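Side-chain contacts in shikimate dehydrogenase-like protein HI_0607 (Haemophilus influenzae, PDB 1NPY), which catalyses the NADP(+)-dependent oxidation of shikimate to 3-dehydroshikimate in vitro, though so slowly that shikimate may not be its biological substrate: residues A[198-203]-A[222-227]; A[25-30]-A[245-250]. All coordinates share one frame; numbering follows the deposited sequence.

Contact 1: residues A[198-203]-A[222-227]; sequences FPKAFI and IRYAQA
K200 lays the aliphatic part of its side chain over one face of the Y224 ring. Its CG sits close to the middle of the ring, 3.7 Å from the centroid and only 9° off the ring normal, a well-centred CH-pi contact. The next carbon runs on across the same face, with K200 CD 3.5 Å from Y224 CE1; the chain then turns twice, at chi3 and chi4 (both near -75°), and its ammonium end leaves the neighbouring helix. The lysine chain therefore serves here as an apolar cover, crossing the tyrosine side chain at about a right angle.

I203 comes to the same ring from its edge. Its CB lies in the ring plane, and its CG2 is 3.7 Å from Y224 CD2. That methyl also reaches the other helix directly, 3.8 Å from A225 CA and 4.0 Å from A225 CB. A chi1 of -173° turns the Y224 ring away from its own backbone N and out to helix 200-205, and its hydroxyl is hydrogen-bonded to D204, one residue beyond I203.

On the sheet side, I203 touches L179 of strand 178-181 and A225 touches T232 of strand 231-233. The pairing of helix 200-205 with helix 220-227 is thus the packing of neighbouring helices on a parallel alpha/beta sheet, as in a Rossmann-type nucleotide-binding domain.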
ATOM      1  N   PHE A 198      -2.115  -7.114  18.304  1.00 11.34           N
ATOM      2  CA  PHE A 198      -2.860  -8.300  18.718  1.00 11.04           C
ATOM      3  C   PHE A 198      -2.250  -8.764  20.056  1.00 12.55           C
ATOM      4  O   PHE A 198      -1.048  -8.593  20.287  1.00 11.80           O
ATOM      5  CB  PHE A 198      -2.740  -9.465  17.716  1.00 11.83           C
ATOM      6  CG  PHE A 198      -3.457  -9.234  16.413  1.00 10.30           C
ATOM      7  CD1 PHE A 198      -4.735  -9.711  16.225  1.00 13.77           C
ATOM      8  CD2 PHE A 198      -2.865  -8.504  15.390  1.00 12.38           C
ATOM      9  CE1 PHE A 198      -5.425  -9.475  15.043  1.00 12.72           C
ATOM     10  CE2 PHE A 198      -3.526  -8.290  14.202  1.00 13.67           C
ATOM     11  CZ  PHE A 198      -4.815  -8.765  14.025  1.00 11.30           C
ATOM     12  N   PRO A 199      -3.058  -9.381  20.920  1.00 14.54           N
ATOM     13  CA  PRO A 199      -2.542  -9.979  22.159  1.00 15.12           C
ATOM     14  C   PRO A 199      -1.514 -11.100  21.938  1.00 13.97           C
ATOM     15  O   PRO A 199      -1.577 -11.862  20.973  1.00 12.53           O
ATOM     16  CB  PRO A 199      -3.796 -10.537  22.850  1.00 15.49           C
ATOM     17  CG  PRO A 199      -4.970  -9.769  22.249  1.00 16.56           C
ATOM     18  CD  PRO A 199      -4.528  -9.474  20.839  1.00 15.89           C
ATOM     19  N   LYS A 200      -0.565 -11.225  22.858  1.00 14.72           N
ATOM     20  CA  LYS A 200       0.434 -12.294  22.766  1.00 15.74           C
ATOM     21  C   LYS A 200      -0.178 -13.676  22.575  1.00 14.82           C
ATOM     22  O   LYS A 200       0.263 -14.463  21.731  1.00 16.11           O
ATOM     23  CB  LYS A 200       1.351 -12.287  23.990  1.00 15.72           C
ATOM     24  CG  LYS A 200       2.254 -11.063  24.050  1.00 17.08           C
ATOM     25  CD  LYS A 200       3.325 -11.118  25.134  1.00 20.52           C
ATOM     26  CE  LYS A 200       2.726 -10.827  26.490  1.00 23.68           C
ATOM     27  NZ  LYS A 200       2.308  -9.403  26.636  1.00 22.53           N
ATOM     28  N   ALA A 201      -1.239 -13.980  23.309  1.00 16.91           N
ATOM     29  CA  ALA A 201      -1.869 -15.299  23.217  1.00 17.22           C
ATOM     30  C   ALA A 201      -2.368 -15.576  21.807  1.00 18.03           C
ATOM     31  O   ALA A 201      -2.374 -16.710  21.323  1.00 16.13           O
ATOM     32  CB  ALA A 201      -3.019 -15.386  24.200  1.00 18.72           C
ATOM     33  N   PHE A 202      -2.840 -14.513  21.158  1.00 18.05           N
ATOM     34  CA  PHE A 202      -3.289 -14.633  19.784  1.00 18.48           C
ATOM     35  C   PHE A 202      -2.150 -14.885  18.799  1.00 17.23           C
ATOM     36  O   PHE A 202      -2.231 -15.751  17.923  1.00 16.78           O
ATOM     37  CB  PHE A 202      -4.020 -13.340  19.431  1.00 19.48           C
ATOM     38  CG  PHE A 202      -5.351 -13.584  18.833  1.00 24.10           C
ATOM     39  CD1 PHE A 202      -6.436 -13.862  19.638  1.00 30.17           C
ATOM     40  CD2 PHE A 202      -5.499 -13.563  17.457  1.00 30.63           C
ATOM     41  CE1 PHE A 202      -7.677 -14.098  19.077  1.00 30.51           C
ATOM     42  CE2 PHE A 202      -6.728 -13.813  16.893  1.00 31.42           C
ATOM     43  CZ  PHE A 202      -7.820 -14.077  17.706  1.00 30.24           C
ATOM     44  N   ILE A 203      -1.092 -14.098  18.939  1.00 16.60           N
ATOM     45  CA  ILE A 203       0.111 -14.252  18.121  1.00 15.72           C
ATOM     46  C   ILE A 203       0.699 -15.646  18.306  1.00 16.24           C
ATOM     47  O   ILE A 203       1.116 -16.263  17.337  1.00 16.52           O
ATOM     48  CB  ILE A 203       1.163 -13.172  18.461  1.00 15.02           C
ATOM     49  CG1 ILE A 203       0.531 -11.782  18.308  1.00 14.34           C
ATOM     50  CG2 ILE A 203       2.427 -13.370  17.632  1.00 13.69           C
ATOM     51  CD1 ILE A 203       1.297 -10.608  18.888  1.00 14.72           C
ATOM     52  N   ILE A 222       5.236  -7.273  15.498  1.00 11.07           N
ATOM     53  CA  ILE A 222       6.233  -7.975  14.675  1.00 12.20           C
ATOM     54  C   ILE A 222       7.332  -8.572  15.534  1.00 12.86           C
ATOM     55  O   ILE A 222       7.744  -9.717  15.336  1.00 12.43           O
ATOM     56  CB  ILE A 222       6.812  -7.058  13.583  1.00 11.89           C
ATOM     57  CG1 ILE A 222       5.744  -6.709  12.547  1.00 13.06           C
ATOM     58  CG2 ILE A 222       8.078  -7.588  12.921  1.00 15.28           C
ATOM     59  CD1 ILE A 222       5.325  -7.904  11.669  1.00 14.61           C
ATOM     60  N   ARG A 223       7.841  -7.798  16.482  1.00 12.36           N
ATOM     61  CA  ARG A 223       8.907  -8.276  17.357  1.00 13.80           C
ATOM     62  C   ARG A 223       8.498  -9.514  18.141  1.00 13.23           C
ATOM     63  O   ARG A 223       9.271 -10.476  18.228  1.00 12.55           O
ATOM     64  CB  ARG A 223       9.292  -7.191  18.368  1.00 14.23           C
ATOM     65  CG  ARG A 223      10.340  -6.194  17.930  1.00 22.09           C
ATOM     66  CD  ARG A 223      11.433  -6.025  19.001  1.00 27.18           C
ATOM     67  NE  ARG A 223      12.665  -5.410  18.509  1.00 31.70           N
ATOM     68  CZ  ARG A 223      12.754  -4.117  18.265  1.00 33.65           C
ATOM     69  NH1 ARG A 223      11.694  -3.358  18.493  1.00 39.30           N
ATOM     70  NH2 ARG A 223      13.869  -3.568  17.820  1.00 36.52           N
ATOM     71  N   TYR A 224       7.300  -9.495  18.725  1.00 11.69           N
ATOM     72  CA  TYR A 224       6.799 -10.666  19.440  1.00 11.00           C
ATOM     73  C   TYR A 224       6.591 -11.863  18.518  1.00 11.48           C
ATOM     74  O   TYR A 224       7.003 -12.972  18.845  1.00 11.19           O
ATOM     75  CB  TYR A 224       5.545 -10.354  20.260  1.00 11.26           C
ATOM     76  CG  TYR A 224       5.136 -11.525  21.120  1.00 12.04           C
ATOM     77  CD1 TYR A 224       5.800 -11.803  22.311  1.00 16.00           C
ATOM     78  CD2 TYR A 224       4.118 -12.384  20.736  1.00 11.98           C
ATOM     79  CE1 TYR A 224       5.492 -12.912  23.063  1.00 15.59           C
ATOM     80  CE2 TYR A 224       3.777 -13.485  21.502  1.00 14.58           C
ATOM     81  CZ  TYR A 224       4.457 -13.738  22.677  1.00 15.82           C
ATOM     82  OH  TYR A 224       4.121 -14.820  23.457  1.00 17.44           O
ATOM     83  N   ALA A 225       6.048 -11.641  17.321  1.00 11.00           N
ATOM     84  CA  ALA A 225       5.921 -12.734  16.359  1.00 11.58           C
ATOM     85  C   ALA A 225       7.282 -13.371  16.052  1.00 12.73           C
ATOM     86  O   ALA A 225       7.404 -14.594  15.917  1.00 13.65           O
ATOM     87  CB  ALA A 225       5.285 -12.212  15.086  1.00 10.49           C
ATOM     88  N   GLN A 226       8.294 -12.530  15.878  1.00 11.29           N
ATOM     89  CA  GLN A 226       9.646 -13.029  15.633  1.00 14.19           C
ATOM     90  C   GLN A 226      10.213 -13.792  16.824  1.00 15.19           C
ATOM     91  O   GLN A 226      10.938 -14.775  16.658  1.00 16.42           O
ATOM     92  CB  GLN A 226      10.585 -11.898  15.243  1.00 12.22           C
ATOM     93  CG  GLN A 226      10.268 -11.321  13.894  1.00 13.36           C
ATOM     94  CD  GLN A 226      11.128 -10.138  13.529  1.00 15.64           C
ATOM     95  OE1 GLN A 226      11.701  -9.506  14.407  1.00 24.42           O
ATOM     96  NE2 GLN A 226      11.124  -9.774  12.258  1.00 18.20           N
ATOM     97  N   ALA A 227       9.900 -13.325  18.024  1.00 16.12           N
ATOM     98  CA  ALA A 227      10.344 -13.991  19.240  1.00 17.04           C
ATOM     99  C   ALA A 227       9.681 -15.344  19.445  1.00 17.38           C
ATOM    100  O   ALA A 227      10.161 -16.156  20.248  1.00 18.74           O
ATOM    101  CB  ALA A 227      10.054 -13.098  20.442  1.00 17.64           C
TER

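Contact 2: residues A[25-30]-A[245-250]; sequences NYLYDK and EQFELY
F247 sets its ring against L27 and Y28 of helix 19-31, and CE1 is the ring carbon that comes nearest to both. L27 CB lies 3.4 Å from F247 CE1 and 3.7 Å from F247 CZ, close apolar packing. The other end of the leucine folds over one face of the phenylalanine, where L27 CD1 is 4.1 Å from F247 CD1. The F247 ring swings out to helix 19-31 with CG opposite the backbone N (chi1 -176°).

This is helix-to-helix packing in which helix 235-251, from late in the chain, returns to the substrate-binding domain of the shikimate dehydrogenase family. P255 touches both L27 and F247, and L33 also packs on F247, so the ring is enclosed by more than the two helices.

The aromatic pair is of another kind. Y28 and F247 have planes only 26° apart, yet their centroids are 5.4 Å from each other, and the rings have slid until they barely overlap. Contact is made obliquely through neighbouring ring carbons, Y28 CE1 standing 3.4 Å from F247 CE1. Y28 has a further aromatic neighbour in F35, at the start of strand 35-40.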
ATOM      1  N   ASN A  25      14.291   8.634  -8.401  1.00  7.98           N
ATOM      2  CA  ASN A  25      15.433   9.266  -9.032  1.00  9.38           C
ATOM      3  C   ASN A  25      16.704   8.419  -8.943  1.00  9.31           C
ATOM      4  O   ASN A  25      17.451   8.307  -9.918  1.00  7.91           O
ATOM      5  CB  ASN A  25      15.687  10.687  -8.513  1.00  9.80           C
ATOM      6  CG  ASN A  25      14.654  11.699  -9.022  1.00 10.96           C
ATOM      7  OD1 ASN A  25      14.009  12.387  -8.218  1.00 12.00           O
ATOM      8  ND2 ASN A  25      14.475  11.780 -10.331  1.00  6.25           N
ATOM      9  N   TYR A  26      16.899   7.743  -7.822  1.00  7.64           N
ATOM     10  CA  TYR A  26      18.002   6.794  -7.729  1.00  9.57           C
ATOM     11  C   TYR A  26      17.928   5.705  -8.794  1.00  9.65           C
ATOM     12  O   TYR A  26      18.928   5.402  -9.464  1.00  9.67           O
ATOM     13  CB  TYR A  26      18.010   6.177  -6.340  1.00  8.53           C
ATOM     14  CG  TYR A  26      19.152   5.218  -6.070  1.00 10.23           C
ATOM     15  CD1 TYR A  26      20.396   5.663  -5.638  1.00 11.88           C
ATOM     16  CD2 TYR A  26      18.966   3.856  -6.241  1.00 12.06           C
ATOM     17  CE1 TYR A  26      21.445   4.763  -5.377  1.00 13.26           C
ATOM     18  CE2 TYR A  26      19.999   2.954  -5.982  1.00 15.13           C
ATOM     19  CZ  TYR A  26      21.223   3.415  -5.551  1.00 15.05           C
ATOM     20  OH  TYR A  26      22.232   2.495  -5.294  1.00 15.70           O
ATOM     21  N   LEU A  27      16.743   5.119  -8.927  1.00  8.78           N
ATOM     22  CA  LEU A  27      16.568   4.066  -9.929  1.00  9.94           C
ATOM     23  C   LEU A  27      16.682   4.589 -11.351  1.00  9.68           C
ATOM     24  O   LEU A  27      17.238   3.876 -12.192  1.00 10.55           O
ATOM     25  CB  LEU A  27      15.249   3.329  -9.713  1.00  9.43           C
ATOM     26  CG  LEU A  27      15.175   2.490  -8.435  1.00 11.39           C
ATOM     27  CD1 LEU A  27      13.764   2.085  -8.061  1.00 12.03           C
ATOM     28  CD2 LEU A  27      16.114   1.293  -8.542  1.00 13.15           C
ATOM     29  N   TYR A  28      16.173   5.776 -11.684  1.00 10.32           N
ATOM     30  CA  TYR A  28      16.395   6.300 -13.037  1.00 10.27           C
ATOM     31  C   TYR A  28      17.868   6.386 -13.378  1.00 11.69           C
ATOM     32  O   TYR A  28      18.289   6.022 -14.461  1.00 11.98           O
ATOM     33  CB  TYR A  28      15.797   7.692 -13.263  1.00 10.43           C
ATOM     34  CG  TYR A  28      14.320   7.789 -12.983  1.00  9.59           C
ATOM     35  CD1 TYR A  28      13.413   6.807 -13.355  1.00  8.45           C
ATOM     36  CD2 TYR A  28      13.803   8.941 -12.411  1.00  8.76           C
ATOM     37  CE1 TYR A  28      12.049   6.955 -13.104  1.00  8.97           C
ATOM     38  CE2 TYR A  28      12.441   9.111 -12.205  1.00  9.60           C
ATOM     39  CZ  TYR A  28      11.560   8.113 -12.521  1.00 12.41           C
ATOM     40  OH  TYR A  28      10.206   8.221 -12.291  1.00 10.10           O
ATOM     41  N   ASP A  29      18.653   6.866 -12.422  1.00 11.70           N
ATOM     42  CA  ASP A  29      20.079   6.966 -12.617  1.00 13.82           C
ATOM     43  C   ASP A  29      20.704   5.593 -12.881  1.00 12.93           C
ATOM     44  O   ASP A  29      21.473   5.445 -13.840  1.00 12.99           O
ATOM     45  CB  ASP A  29      20.686   7.687 -11.423  1.00 14.00           C
ATOM     46  CG  ASP A  29      22.183   7.780 -11.554  1.00 20.89           C
ATOM     47  OD1 ASP A  29      22.614   8.501 -12.474  1.00 24.53           O
ATOM     48  OD2 ASP A  29      22.945   7.129 -10.816  1.00 25.24           O
ATOM     49  N   LYS A  30      20.413   4.619 -12.019  1.00 12.34           N
ATOM     50  CA  LYS A  30      21.015   3.296 -12.103  1.00 12.77           C
ATOM     51  C   LYS A  30      20.618   2.565 -13.374  1.00 13.90           C
ATOM     52  O   LYS A  30      21.423   1.778 -13.890  1.00 14.02           O
ATOM     53  CB  LYS A  30      20.710   2.434 -10.872  1.00 13.44           C
ATOM     54  CG  LYS A  30      21.309   2.971  -9.568  1.00 14.39           C
ATOM     55  CD  LYS A  30      22.817   2.739  -9.547  1.00 20.67           C
ATOM     56  CE  LYS A  30      23.503   3.151  -8.263  1.00 21.34           C
ATOM     57  NZ  LYS A  30      24.722   2.305  -8.102  1.00 23.70           N
ATOM     58  N   GLU A 245       5.976  -1.125  -8.361  1.00  9.40           N
ATOM     59  CA  GLU A 245       4.923  -1.368  -9.339  1.00  9.83           C
ATOM     60  C   GLU A 245       4.613  -0.075 -10.114  1.00  8.40           C
ATOM     61  O   GLU A 245       4.380  -0.097 -11.328  1.00  8.10           O
ATOM     62  CB  GLU A 245       3.658  -1.954  -8.700  1.00 10.70           C
ATOM     63  CG  GLU A 245       3.890  -3.337  -8.083  1.00 14.27           C
ATOM     64  CD  GLU A 245       3.936  -4.458  -9.096  1.00 21.36           C
ATOM     65  OE1 GLU A 245       3.222  -4.333 -10.109  1.00 25.78           O
ATOM     66  OE2 GLU A 245       4.649  -5.467  -8.866  1.00 31.75           O
ATOM     67  N   GLN A 246       4.600   1.057  -9.420  1.00  9.12           N
ATOM     68  CA  GLN A 246       4.486   2.351 -10.095  1.00  8.01           C
ATOM     69  C   GLN A 246       5.643   2.561 -11.061  1.00  8.56           C
ATOM     70  O   GLN A 246       5.447   2.949 -12.213  1.00  7.47           O
ATOM     71  CB  GLN A 246       4.419   3.515  -9.112  1.00  8.87           C
ATOM     72  CG  GLN A 246       3.192   3.461  -8.240  1.00  9.01           C
ATOM     73  CD  GLN A 246       3.197   4.484  -7.134  1.00 12.20           C
ATOM     74  OE1 GLN A 246       4.261   4.796  -6.591  1.00 13.78           O
ATOM     75  NE2 GLN A 246       2.021   5.006  -6.787  1.00  7.61           N
ATOM     76  N   PHE A 247       6.855   2.282 -10.592  1.00  7.31           N
ATOM     77  CA  PHE A 247       8.032   2.519 -11.420  1.00  8.05           C
ATOM     78  C   PHE A 247       7.936   1.737 -12.722  1.00  7.16           C
ATOM     79  O   PHE A 247       8.213   2.260 -13.824  1.00  8.12           O
ATOM     80  CB  PHE A 247       9.279   2.134 -10.637  1.00  7.86           C
ATOM     81  CG  PHE A 247      10.549   2.426 -11.354  1.00  8.04           C
ATOM     82  CD1 PHE A 247      11.286   3.556 -11.026  1.00  9.01           C
ATOM     83  CD2 PHE A 247      11.056   1.561 -12.321  1.00 10.50           C
ATOM     84  CE1 PHE A 247      12.460   3.853 -11.667  1.00  8.78           C
ATOM     85  CE2 PHE A 247      12.249   1.879 -12.974  1.00  8.88           C
ATOM     86  CZ  PHE A 247      12.968   2.982 -12.626  1.00 10.64           C
ATOM     87  N   GLU A 248       7.493   0.488 -12.595  1.00  8.01           N
ATOM     88  CA  GLU A 248       7.365  -0.399 -13.746  1.00  9.15           C
ATOM     89  C   GLU A 248       6.245   0.080 -14.678  1.00  8.88           C
ATOM     90  O   GLU A 248       6.375   0.052 -15.898  1.00  9.77           O
ATOM     91  CB  GLU A 248       7.122  -1.851 -13.325  1.00  9.75           C
ATOM     92  CG  GLU A 248       7.185  -2.821 -14.500  1.00 13.65           C
ATOM     93  CD  GLU A 248       6.962  -4.258 -14.059  1.00 18.91           C
ATOM     94  OE1 GLU A 248       6.653  -5.151 -14.885  1.00 21.75           O
ATOM     95  OE2 GLU A 248       7.118  -4.497 -12.844  1.00 22.81           O
ATOM     96  N   LEU A 249       5.156   0.578 -14.119  1.00  8.52           N
ATOM     97  CA  LEU A 249       4.099   1.136 -14.951  1.00  9.39           C
ATOM     98  C   LEU A 249       4.594   2.338 -15.761  1.00  9.34           C
ATOM     99  O   LEU A 249       4.248   2.518 -16.927  1.00  9.98           O
ATOM    100  CB  LEU A 249       2.898   1.502 -14.098  1.00  9.05           C
ATOM    101  CG  LEU A 249       2.038   0.317 -13.680  1.00 11.30           C
ATOM    102  CD1 LEU A 249       1.105   0.682 -12.539  1.00 10.30           C
ATOM    103  CD2 LEU A 249       1.224  -0.267 -14.824  1.00 15.12           C
ATOM    104  N   TYR A 250       5.376   3.194 -15.123  1.00  8.56           N
ATOM    105  CA  TYR A 250       5.782   4.430 -15.799  1.00  7.82           C
ATOM    106  C   TYR A 250       6.868   4.189 -16.853  1.00  9.24           C
ATOM    107  O   TYR A 250       6.844   4.838 -17.896  1.00  8.68           O
ATOM    108  CB  TYR A 250       6.317   5.469 -14.828  1.00  7.45           C
ATOM    109  CG  TYR A 250       5.433   5.848 -13.648  1.00  7.25           C
ATOM    110  CD1 TYR A 250       4.051   5.769 -13.691  1.00  7.95           C
ATOM    111  CD2 TYR A 250       6.011   6.316 -12.487  1.00  9.84           C
ATOM    112  CE1 TYR A 250       3.284   6.108 -12.580  1.00  7.54           C
ATOM    113  CE2 TYR A 250       5.264   6.643 -11.363  1.00  7.67           C
ATOM    114  CZ  TYR A 250       3.889   6.565 -11.439  1.00  7.76           C
ATOM    115  OH  TYR A 250       3.157   6.879 -10.321  1.00 10.07           O
TER

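Overall arrangement
Contact 1 and contact 2 lie on opposite sides of the chain's centre, their own centres about 35 Å apart and their nearest atoms about 20 Å apart. They share no helix, and each goes with a different sheet: helices 200-205 and 220-227 pack by the parallel sheet that contains strand 122-125, whereas helix 19-31 packs against strand 35-40 of the mixed sheet. In sequence, 25-30 comes first, then both segments of contact 1, then 245-250. The chain thus completes the parallel-sheet part before helix 235-251 returns to the N-terminal one, an arrangement consistent with the two-domain architecture of shikimate dehydrogenases.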